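Long-range contacts in ABC transporter, periplasmic substrate-binding protein (Thermotoga maritima, PDB 2HPG), which probably binds a small solute outside the inner membrane and hands it to a tripartite ATP-independent (TRAP) transporter: residues A26-A31 with I44-S49; G158-T163 with I179-N184; S220-F225 with S287-E292. One frame throughout, in Å; residues are numbered along the deposited sequence.

Interaction 1: residues A26-A31 with I44-S49; sequences AFLKWA and IEVFPS
Ala31 and Ile44 face each other where helix residues 26-31 run antiparallel to strand residues 44-47, at 173°, with the two short axes 8.5 Å apart. This is the second half of a beta-alpha-beta unit made by strand 9-14, helix 22-37 and strand 42-47, part of the periplasmic binding protein fold. The helix packs on the sheet through apolar atoms, and no hydrogen bond joins the two segments.

Ile44 presents two branches to Trp30, whose side chain it crosses at about a right angle. CD1 of Ile44 lies over one face of the indole, 3.8 Å from the centroid of the six-membered ring of Trp30, in a CH-pi contact. CG2 of Ile44 reaches Trp30 CZ3 at 3.6 Å. Trp30 is also fixed from outside: NE1 hydrogen-bonds to the carbonyl oxygen of Ile249, and Phe13 meets the ring edge-to-face. An alanine here would probably leave a gap beside Ile44 CD1 and Phe13, and the Ile249 carbonyl without its indole donor.

Val46 packs with both branches. With CG1 anti to the backbone N (chi1 175°), that methyl meets Phe27 CB at 3.7 Å. Val46 CG2 lies 4.0 Å from Ala31 CB. The ring of Phe27 leads away from the strand and stacks with Trp137. On the more exposed side, Leu28 CD2 comes within 4.0 Å of Val46 CB.

The backbones come closest at the small residue, with Ala31 CA 5.3 Å from Ile44 CA. There Ala31 CB rests 3.6 Å from Ile44 O.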
loop_
_atom_site.group_PDB
_atom_site.type_symbol
_atom_site.label_atom_id
_atom_site.label_comp_id
_atom_site.label_asym_id
_atom_site.label_seq_id
_atom_site.Cartn_x
_atom_site.Cartn_y
_atom_site.Cartn_z
ATOM N N ALA A 26 0.390 -15.014 -1.834
ATOM C CA ALA A 26 0.455 -14.568 -3.212
ATOM C C ALA A 26 1.900 -14.450 -3.672
ATOM O O ALA A 26 2.209 -14.746 -4.823
ATOM C CB ALA A 26 -0.271 -13.233 -3.374
ATOM N N PHE A 27 2.786 -13.980 -2.787
ATOM C CA PHE A 27 4.215 -13.933 -3.115
ATOM C C PHE A 27 4.792 -15.331 -3.298
ATOM O O PHE A 27 5.652 -15.509 -4.137
ATOM C CB PHE A 27 5.025 -13.150 -2.067
ATOM C CG PHE A 27 4.832 -11.653 -2.132
ATOM C CD1 PHE A 27 5.460 -10.891 -3.098
ATOM C CD2 PHE A 27 4.026 -11.012 -1.224
ATOM C CE1 PHE A 27 5.289 -9.514 -3.143
ATOM C CE2 PHE A 27 3.855 -9.641 -1.263
ATOM C CZ PHE A 27 4.488 -8.894 -2.241
ATOM N N LEU A 28 4.323 -16.313 -2.518
ATOM C CA LEU A 28 4.752 -17.700 -2.667
ATOM C C LEU A 28 4.294 -18.311 -4.001
ATOM O O LEU A 28 5.012 -19.104 -4.603
ATOM C CB LEU A 28 4.251 -18.550 -1.496
ATOM C CG LEU A 28 4.868 -18.197 -0.129
ATOM C CD1 LEU A 28 4.077 -18.829 0.999
ATOM C CD2 LEU A 28 6.351 -18.628 -0.068
ATOM N N LYS A 29 3.093 -17.945 -4.437
ATOM C CA LYS A 29 2.574 -18.314 -5.765
ATOM C C LYS A 29 3.412 -17.715 -6.863
ATOM O O LYS A 29 3.723 -18.381 -7.847
ATOM C CB LYS A 29 1.133 -17.823 -5.946
ATOM C CG LYS A 29 0.065 -18.680 -5.288
ATOM C CD LYS A 29 -1.361 -18.249 -5.746
ATOM C CE LYS A 29 -1.606 -18.538 -7.253
ATOM N NZ LYS A 29 -2.983 -18.177 -7.767
ATOM N N TRP A 30 3.749 -16.441 -6.711
ATOM C CA TRP A 30 4.603 -15.761 -7.667
ATOM C C TRP A 30 5.981 -16.401 -7.773
ATOM O O TRP A 30 6.483 -16.625 -8.877
ATOM C CB TRP A 30 4.752 -14.299 -7.281
ATOM C CG TRP A 30 5.893 -13.614 -7.905
ATOM C CD1 TRP A 30 6.071 -13.336 -9.234
ATOM C CD2 TRP A 30 7.011 -13.049 -7.220
ATOM N NE1 TRP A 30 7.231 -12.629 -9.418
ATOM C CE2 TRP A 30 7.845 -12.461 -8.197
ATOM C CE3 TRP A 30 7.402 -12.999 -5.865
ATOM C CZ2 TRP A 30 9.046 -11.827 -7.869
ATOM C CZ3 TRP A 30 8.587 -12.354 -5.539
ATOM C CH2 TRP A 30 9.391 -11.767 -6.533
ATOM N N ALA A 31 6.591 -16.661 -6.624
ATOM C CA ALA A 31 7.911 -17.293 -6.552
ATOM C C ALA A 31 7.896 -18.667 -7.206
ATOM O O ALA A 31 8.782 -19.000 -7.982
ATOM C CB ALA A 31 8.354 -17.420 -5.109
ATOM N N ILE A 44 13.332 -17.746 -5.871
ATOM C CA ILE A 44 12.903 -16.582 -5.090
ATOM C C ILE A 44 12.511 -17.009 -3.697
ATOM O O ILE A 44 11.603 -17.806 -3.528
ATOM C CB ILE A 44 11.715 -15.851 -5.722
ATOM C CG1 ILE A 44 12.065 -15.435 -7.156
ATOM C CG2 ILE A 44 11.388 -14.550 -4.908
ATOM C CD1 ILE A 44 10.900 -14.899 -7.932
ATOM N N GLU A 45 13.198 -16.469 -2.704
ATOM C CA GLU A 45 12.907 -16.769 -1.318
ATOM C C GLU A 45 12.115 -15.618 -0.735
ATOM O O GLU A 45 12.510 -14.469 -0.881
ATOM C CB GLU A 45 14.219 -16.941 -0.561
ATOM C CG GLU A 45 14.033 -17.476 0.813
ATOM C CD GLU A 45 15.345 -17.867 1.472
ATOM O OE1 GLU A 45 16.436 -17.467 0.949
ATOM O OE2 GLU A 45 15.256 -18.584 2.508
ATOM N N VAL A 46 11.014 -15.933 -0.056
ATOM C CA VAL A 46 10.054 -14.934 0.380
ATOM C C VAL A 46 10.061 -14.821 1.912
ATOM O O VAL A 46 9.863 -15.814 2.600
ATOM C CB VAL A 46 8.632 -15.299 -0.161
ATOM C CG1 VAL A 46 7.596 -14.341 0.369
ATOM C CG2 VAL A 46 8.643 -15.280 -1.692
ATOM N N PHE A 47 10.297 -13.609 2.424
ATOM C CA PHE A 47 10.420 -13.354 3.870
ATOM C C PHE A 47 9.300 -12.485 4.411
ATOM O O PHE A 47 9.193 -11.317 4.028
ATOM C CB PHE A 47 11.737 -12.648 4.178
ATOM C CG PHE A 47 12.939 -13.496 3.935
ATOM C CD1 PHE A 47 13.552 -14.166 4.975
ATOM C CD2 PHE A 47 13.451 -13.642 2.669
ATOM C CE1 PHE A 47 14.647 -14.948 4.751
ATOM C CE2 PHE A 47 14.539 -14.448 2.443
ATOM C CZ PHE A 47 15.138 -15.089 3.471
ATOM N N PRO A 48 8.449 -13.040 5.296
ATOM C CA PRO A 48 7.452 -12.220 5.966
ATOM C C PRO A 48 8.041 -11.030 6.716
ATOM O O PRO A 48 9.204 -11.047 7.086
ATOM C CB PRO A 48 6.811 -13.194 6.953
ATOM C CG PRO A 48 6.925 -14.517 6.264
ATOM C CD PRO A 48 8.293 -14.467 5.646
ATOM N N SER A 49 7.228 -10.004 6.911
ATOM C CA SER A 49 7.629 -8.852 7.692
ATOM C C SER A 49 7.848 -9.263 9.153
ATOM O O SER A 49 7.174 -10.151 9.675
ATOM C CB SER A 49 6.569 -7.750 7.625
ATOM O OG SER A 49 6.454 -7.203 6.327
#

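Interaction 2: residues G158-T163 with I179-N184; sequences GLRIRT and IPVAVN
The flat guanidinium of Arg162 meets Val183 at its edge: Val183 O lies near the plane of the group, and the side chains of Phe185 and Ile188 touch Arg162. The two segments are the parallel strands of a beta-alpha-beta unit, joined through helix 167-176. Arg162 NH1 donates to Val183 O at 2.8 Å, with a nearly straight N-H...O angle of 164° and the donor almost along the C=O axis. The chain bends at chi2 (90°), which places CD 3.4 Å from Val183 O. Nearer the backbone, Arg162 CB touches Val183 CG2, the two side chains crossing obliquely.

Strand 160-162 lies between strands 179-181 and 199-202. Four backbone hydrogen bonds hold the pair: Ile179 N to Leu159 O, Ile161 N to Ile179 O, Val181 N to Ile161 O, and Thr163 N to Val181 O. Pro180 has no N-H, and the pairing asks for none, since Ile179 and Val181 supply the donors. CA-H...O contacts add to it, such as Pro180 CA to Ile161 O at 3.4 Å.

On the face with Ile179, Arg160 and Val181 lie side by side, with Arg160 CB 3.9 Å from Val181 CG2. The end of Arg160 leads away to a salt bridge with Asp198. On the face with Ile161, Pro180 CB packs against Thr163 CG2 at 3.9 Å, while Thr163 OG1 hydrogen-bonds to Glu201.

Past the paired strands a water sits between the segments. It accepts from Val183 N at 2.8 Å. Its contact with Thr163 O is doubtfully short. At the other end, Ile179 CD1 lies 3.7 Å from Gly158 O.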
loop_
_atom_site.group_PDB
_atom_site.type_symbol
_atom_site.label_atom_id
_atom_site.label_comp_id
_atom_site.label_asym_id
_atom_site.label_seq_id
_atom_site.Cartn_x
_atom_site.Cartn_y
_atom_site.Cartn_z
ATOM N N GLY A 158 -9.093 17.284 17.081
ATOM C CA GLY A 158 -8.566 16.934 18.387
ATOM C C GLY A 158 -8.269 15.462 18.606
ATOM O O GLY A 158 -7.710 15.101 19.648
ATOM N N LEU A 159 -8.616 14.609 17.638
ATOM C CA LEU A 159 -8.414 13.170 17.797
ATOM C C LEU A 159 -7.005 12.749 17.371
ATOM O O LEU A 159 -6.601 13.003 16.242
ATOM C CB LEU A 159 -9.451 12.357 17.013
ATOM C CG LEU A 159 -10.914 12.344 17.498
ATOM C CD1 LEU A 159 -11.654 11.201 16.831
ATOM C CD2 LEU A 159 -11.043 12.227 18.999
ATOM N N ARG A 160 -6.281 12.097 18.279
ATOM C CA ARG A 160 -4.976 11.535 17.961
ATOM C C ARG A 160 -5.197 10.215 17.235
ATOM O O ARG A 160 -5.556 9.234 17.850
ATOM C CB ARG A 160 -4.143 11.292 19.221
ATOM C CG ARG A 160 -3.663 12.553 19.962
ATOM C CD ARG A 160 -4.599 13.033 21.029
ATOM N NE ARG A 160 -5.128 11.957 21.874
ATOM C CZ ARG A 160 -4.465 11.335 22.840
ATOM N NH1 ARG A 160 -3.226 11.690 23.159
ATOM N NH2 ARG A 160 -5.065 10.351 23.517
ATOM N N ILE A 161 -4.966 10.201 15.930
ATOM C CA ILE A 161 -5.154 8.986 15.107
ATOM C C ILE A 161 -3.824 8.463 14.584
ATOM O O ILE A 161 -3.084 9.183 13.901
ATOM C CB ILE A 161 -6.051 9.292 13.884
ATOM C CG1 ILE A 161 -7.461 9.715 14.329
ATOM C CG2 ILE A 161 -6.127 8.114 12.961
ATOM C CD1 ILE A 161 -8.216 8.656 15.164
ATOM N N ARG A 162 -3.529 7.203 14.865
ATOM C CA ARG A 162 -2.241 6.664 14.491
ATOM C C ARG A 162 -2.301 6.332 13.009
ATOM O O ARG A 162 -3.323 5.836 12.493
ATOM C CB ARG A 162 -1.810 5.490 15.386
ATOM C CG ARG A 162 -1.810 4.132 14.768
ATOM C CD ARG A 162 -0.526 3.710 14.113
ATOM N NE ARG A 162 -0.859 2.941 12.942
ATOM C CZ ARG A 162 -0.050 2.229 12.163
ATOM N NH1 ARG A 162 1.222 1.992 12.415
ATOM N NH2 ARG A 162 -0.599 1.668 11.100
ATOM N N THR A 163 -1.224 6.686 12.317
ATOM C CA THR A 163 -1.096 6.416 10.874
ATOM C C THR A 163 0.409 6.196 10.619
ATOM O O THR A 163 1.216 6.604 11.441
ATOM C CB THR A 163 -1.716 7.580 10.069
ATOM O OG1 THR A 163 -1.809 7.230 8.684
ATOM C CG2 THR A 163 -0.906 8.853 10.258
ATOM N N ILE A 179 -5.152 14.830 14.406
ATOM C CA ILE A 179 -3.744 14.888 14.791
ATOM C C ILE A 179 -3.119 13.528 14.459
ATOM O O ILE A 179 -3.388 12.545 15.161
ATOM C CB ILE A 179 -3.578 15.115 16.304
ATOM C CG1 ILE A 179 -4.267 16.398 16.748
ATOM C CG2 ILE A 179 -2.092 15.173 16.712
ATOM C CD1 ILE A 179 -4.506 16.422 18.259
ATOM N N PRO A 180 -2.274 13.458 13.403
ATOM C CA PRO A 180 -1.606 12.195 13.117
ATOM C C PRO A 180 -0.534 11.850 14.154
ATOM O O PRO A 180 0.150 12.732 14.656
ATOM C CB PRO A 180 -0.985 12.432 11.741
ATOM C CG PRO A 180 -0.716 13.917 11.729
ATOM C CD PRO A 180 -1.887 14.512 12.443
ATOM N N VAL A 181 -0.403 10.563 14.465
ATOM C CA VAL A 181 0.567 10.080 15.437
ATOM C C VAL A 181 1.204 8.786 14.941
ATOM O O VAL A 181 0.503 7.880 14.514
ATOM C CB VAL A 181 -0.116 9.807 16.785
ATOM C CG1 VAL A 181 0.889 9.304 17.799
ATOM C CG2 VAL A 181 -0.796 11.053 17.299
ATOM N N ALA A 182 2.527 8.689 14.987
ATOM C CA ALA A 182 3.225 7.467 14.556
ATOM C C ALA A 182 3.264 6.466 15.702
ATOM O O ALA A 182 3.629 6.815 16.808
ATOM C CB ALA A 182 4.663 7.803 14.094
ATOM N N VAL A 183 2.873 5.219 15.451
ATOM C CA VAL A 183 3.007 4.157 16.450
ATOM C C VAL A 183 3.298 2.868 15.722
ATOM O O VAL A 183 2.609 2.550 14.765
ATOM C CB VAL A 183 1.705 3.913 17.239
ATOM C CG1 VAL A 183 1.937 2.892 18.334
ATOM C CG2 VAL A 183 1.135 5.209 17.809
ATOM N N ASN A 184 4.307 2.131 16.157
ATOM C CA ASN A 184 4.580 0.809 15.597
ATOM C C ASN A 184 3.281 0.018 15.600
ATOM O O ASN A 184 2.545 0.046 16.577
ATOM C CB ASN A 184 5.636 0.104 16.452
ATOM C CG ASN A 184 6.203 -1.132 15.793
ATOM O OD1 ASN A 184 5.602 -2.224 15.822
ATOM N ND2 ASN A 184 7.396 -0.982 15.218
HETATM O O HOH W 1 2.513 4.857 12.705
#

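Interaction 3: residues S220-F225 with S287-E292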
loop_
_atom_site.group_PDB
_atom_site.type_symbol
_atom_site.label_atom_id
_atom_site.label_comp_id
_atom_site.label_asym_id
_atom_site.label_seq_id
_atom_site.Cartn_x
_atom_site.Cartn_y
_atom_site.Cartn_z
ATOM N N SER A 220 -15.579 3.677 10.669
ATOM C CA SER A 220 -16.266 4.660 9.844
ATOM C C SER A 220 -15.668 4.643 8.445
ATOM O O SER A 220 -14.462 4.890 8.268
ATOM C CB SER A 220 -16.144 6.060 10.440
ATOM O OG SER A 220 -16.396 6.076 11.832
ATOM N N GLU A 221 -16.510 4.341 7.454
ATOM C CA GLU A 221 -16.061 3.978 6.126
ATOM C C GLU A 221 -15.790 5.168 5.212
ATOM O O GLU A 221 -16.424 5.340 4.158
ATOM C CB GLU A 221 -17.042 3.007 5.480
ATOM C CG GLU A 221 -17.053 1.624 6.133
ATOM C CD GLU A 221 -17.828 0.637 5.323
ATOM O OE1 GLU A 221 -18.658 1.081 4.516
ATOM O OE2 GLU A 221 -17.645 -0.578 5.498
ATOM N N THR A 222 -14.799 5.957 5.614
ATOM C CA THR A 222 -14.343 7.094 4.842
ATOM C C THR A 222 -13.591 6.644 3.599
ATOM O O THR A 222 -13.527 7.398 2.635
ATOM C CB THR A 222 -13.425 7.983 5.644
ATOM O OG1 THR A 222 -12.470 7.172 6.327
ATOM C CG2 THR A 222 -14.213 8.815 6.663
ATOM N N GLY A 223 -13.011 5.440 3.628
ATOM C CA GLY A 223 -12.298 4.877 2.475
ATOM C C GLY A 223 -11.242 5.849 1.931
ATOM O O GLY A 223 -11.042 5.970 0.718
ATOM N N HIS A 224 -10.573 6.531 2.847
ATOM C CA HIS A 224 -9.675 7.648 2.529
ATOM C C HIS A 224 -8.302 7.256 1.924
ATOM O O HIS A 224 -7.651 8.110 1.308
ATOM C CB HIS A 224 -9.468 8.507 3.781
ATOM C CG HIS A 224 -8.948 7.728 4.948
ATOM N ND1 HIS A 224 -9.773 7.172 5.899
ATOM C CD2 HIS A 224 -7.692 7.354 5.277
ATOM C CE1 HIS A 224 -9.045 6.499 6.771
ATOM N NE2 HIS A 224 -7.776 6.598 6.425
ATOM N N PHE A 225 -7.855 6.006 2.106
ATOM C CA PHE A 225 -6.691 5.478 1.389
ATOM C C PHE A 225 -7.050 4.172 0.707
ATOM O O PHE A 225 -7.784 3.353 1.259
ATOM C CB PHE A 225 -5.492 5.152 2.299
ATOM C CG PHE A 225 -4.886 6.319 3.011
ATOM C CD1 PHE A 225 -4.384 7.406 2.321
ATOM C CD2 PHE A 225 -4.730 6.280 4.374
ATOM C CE1 PHE A 225 -3.810 8.445 2.995
ATOM C CE2 PHE A 225 -4.163 7.310 5.054
ATOM C CZ PHE A 225 -3.692 8.402 4.373
ATOM N N SER A 287 -22.294 5.547 2.832
ATOM C CA SER A 287 -23.473 6.356 2.513
ATOM C C SER A 287 -23.902 7.319 3.612
ATOM O O SER A 287 -24.622 8.276 3.337
ATOM C CB SER A 287 -24.640 5.441 2.161
ATOM O OG SER A 287 -25.041 4.691 3.292
ATOM N N GLU A 288 -23.470 7.088 4.850
ATOM C CA GLU A 288 -23.737 8.013 5.942
ATOM C C GLU A 288 -22.646 9.063 6.134
ATOM O O GLU A 288 -22.715 9.883 7.058
ATOM C CB GLU A 288 -23.844 7.251 7.250
ATOM C CG GLU A 288 -25.074 6.399 7.384
ATOM C CD GLU A 288 -25.280 5.931 8.822
ATOM O OE1 GLU A 288 -24.790 6.604 9.769
ATOM O OE2 GLU A 288 -25.936 4.879 9.002
ATOM N N ILE A 289 -21.614 9.017 5.304
ATOM C CA ILE A 289 -20.449 9.862 5.515
ATOM C C ILE A 289 -20.373 10.883 4.405
ATOM O O ILE A 289 -20.637 10.578 3.245
ATOM C CB ILE A 289 -19.155 9.013 5.598
ATOM C CG1 ILE A 289 -19.224 8.111 6.849
ATOM C CG2 ILE A 289 -17.929 9.909 5.640
ATOM C CD1 ILE A 289 -18.168 7.023 6.929
ATOM N N ASP A 290 -20.015 12.103 4.788
ATOM C CA ASP A 290 -19.836 13.181 3.835
ATOM C C ASP A 290 -18.480 13.019 3.134
ATOM O O ASP A 290 -17.540 13.717 3.471
ATOM C CB ASP A 290 -19.891 14.513 4.581
ATOM C CG ASP A 290 -20.059 15.684 3.652
ATOM O OD1 ASP A 290 -20.035 15.481 2.414
ATOM O OD2 ASP A 290 -20.234 16.811 4.170
ATOM N N LYS A 291 -18.381 12.089 2.178
ATOM C CA LYS A 291 -17.086 11.760 1.557
ATOM C C LYS A 291 -16.559 12.919 0.699
ATOM O O LYS A 291 -15.363 13.174 0.672
ATOM C CB LYS A 291 -17.161 10.460 0.747
ATOM C CG LYS A 291 -17.224 9.196 1.639
ATOM C CD LYS A 291 -17.261 7.892 0.822
ATOM C CE LYS A 291 -15.877 7.437 0.385
ATOM N NZ LYS A 291 -15.953 6.249 -0.483
ATOM N N GLU A 292 -17.459 13.645 0.037
ATOM C CA GLU A 292 -17.068 14.858 -0.697
ATOM C C GLU A 292 -16.395 15.891 0.216
ATOM O O GLU A 292 -15.415 16.525 -0.174
ATOM C CB GLU A 292 -18.291 15.455 -1.426
ATOM C CG GLU A 292 -18.054 16.786 -2.182
ATOM C CD GLU A 292 -17.131 16.679 -3.401
ATOM O OE1 GLU A 292 -16.781 15.559 -3.824
ATOM O OE2 GLU A 292 -16.755 17.740 -3.951
HETATM O O HOH W 2 -15.666 4.418 1.778
HETATM O O HOH W 3 -13.142 6.039 -1.039
#
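Ile289, just before helix 291-305, and Lys291, in its first turn, meet residues 220-222 of the long strand 218-234. Ile289 points its side chain at the strand backbone. Its chi2 of 168° puts CD1 close against the peptide, 3.2 Å from Glu221 N, a tight approach for a methyl. The other branch, Ile289 CG2, meets Thr222 CG2 at 4.0 Å, and Phe294 touches both residues.

Lys291 works by a different chemistry. Its chain bends at chi3 (83°), which sets CE 3.3 Å from Thr222 O. That oxygen accepts a hydrogen bond from Tyr91 OH. Lys291 NZ instead donates to two waters, each at 2.9 Å. One water donates a hydrogen bond to Glu221 O and the other to Gly223 O, so the ammonium reaches the backbone on both sides of Thr222 indirectly.

Strand 218-234 pairs antiparallel with strands 68-73 and 130-146, and parallel with 282-284; long strands shared by both lobes are a feature of TRAP binding proteins. Here its course is kinked. Glu221 centres an inverse gamma turn, and Gly223 has positive phi. Asp290 is the N-cap residue of the helix.

Glu221 OE2 makes a salt bridge to Lys273 and a hydrogen bond to Tyr204 OH. Within the strand segment, Thr222 OG1 and His224 ND1 share a hydrogen bond of 2.7 Å.

In the fold
All three contacts reach the same sheet. Interaction 1 lies across the chain's centre from the others, about 31 and 33 Å from interactions 2 and 3, centre to centre. Interactions 1 and 2 each join parts of a beta-alpha-beta unit. The first sets helix on strand, is buried, and has apolar side-chain contacts and no hydrogen bond. The second sets strand on strand, is partly buried, and rests on backbone bonds. Interaction 3 is buried and packs a helix's first turn and the residues before it on a long strand, mixing methyl contacts with water bridges. Nearest atoms of interactions 2 and 3 are about 4 Å apart. Glu201 links them, hydrogen-bonding Thr163 OG1 and His224 NE2.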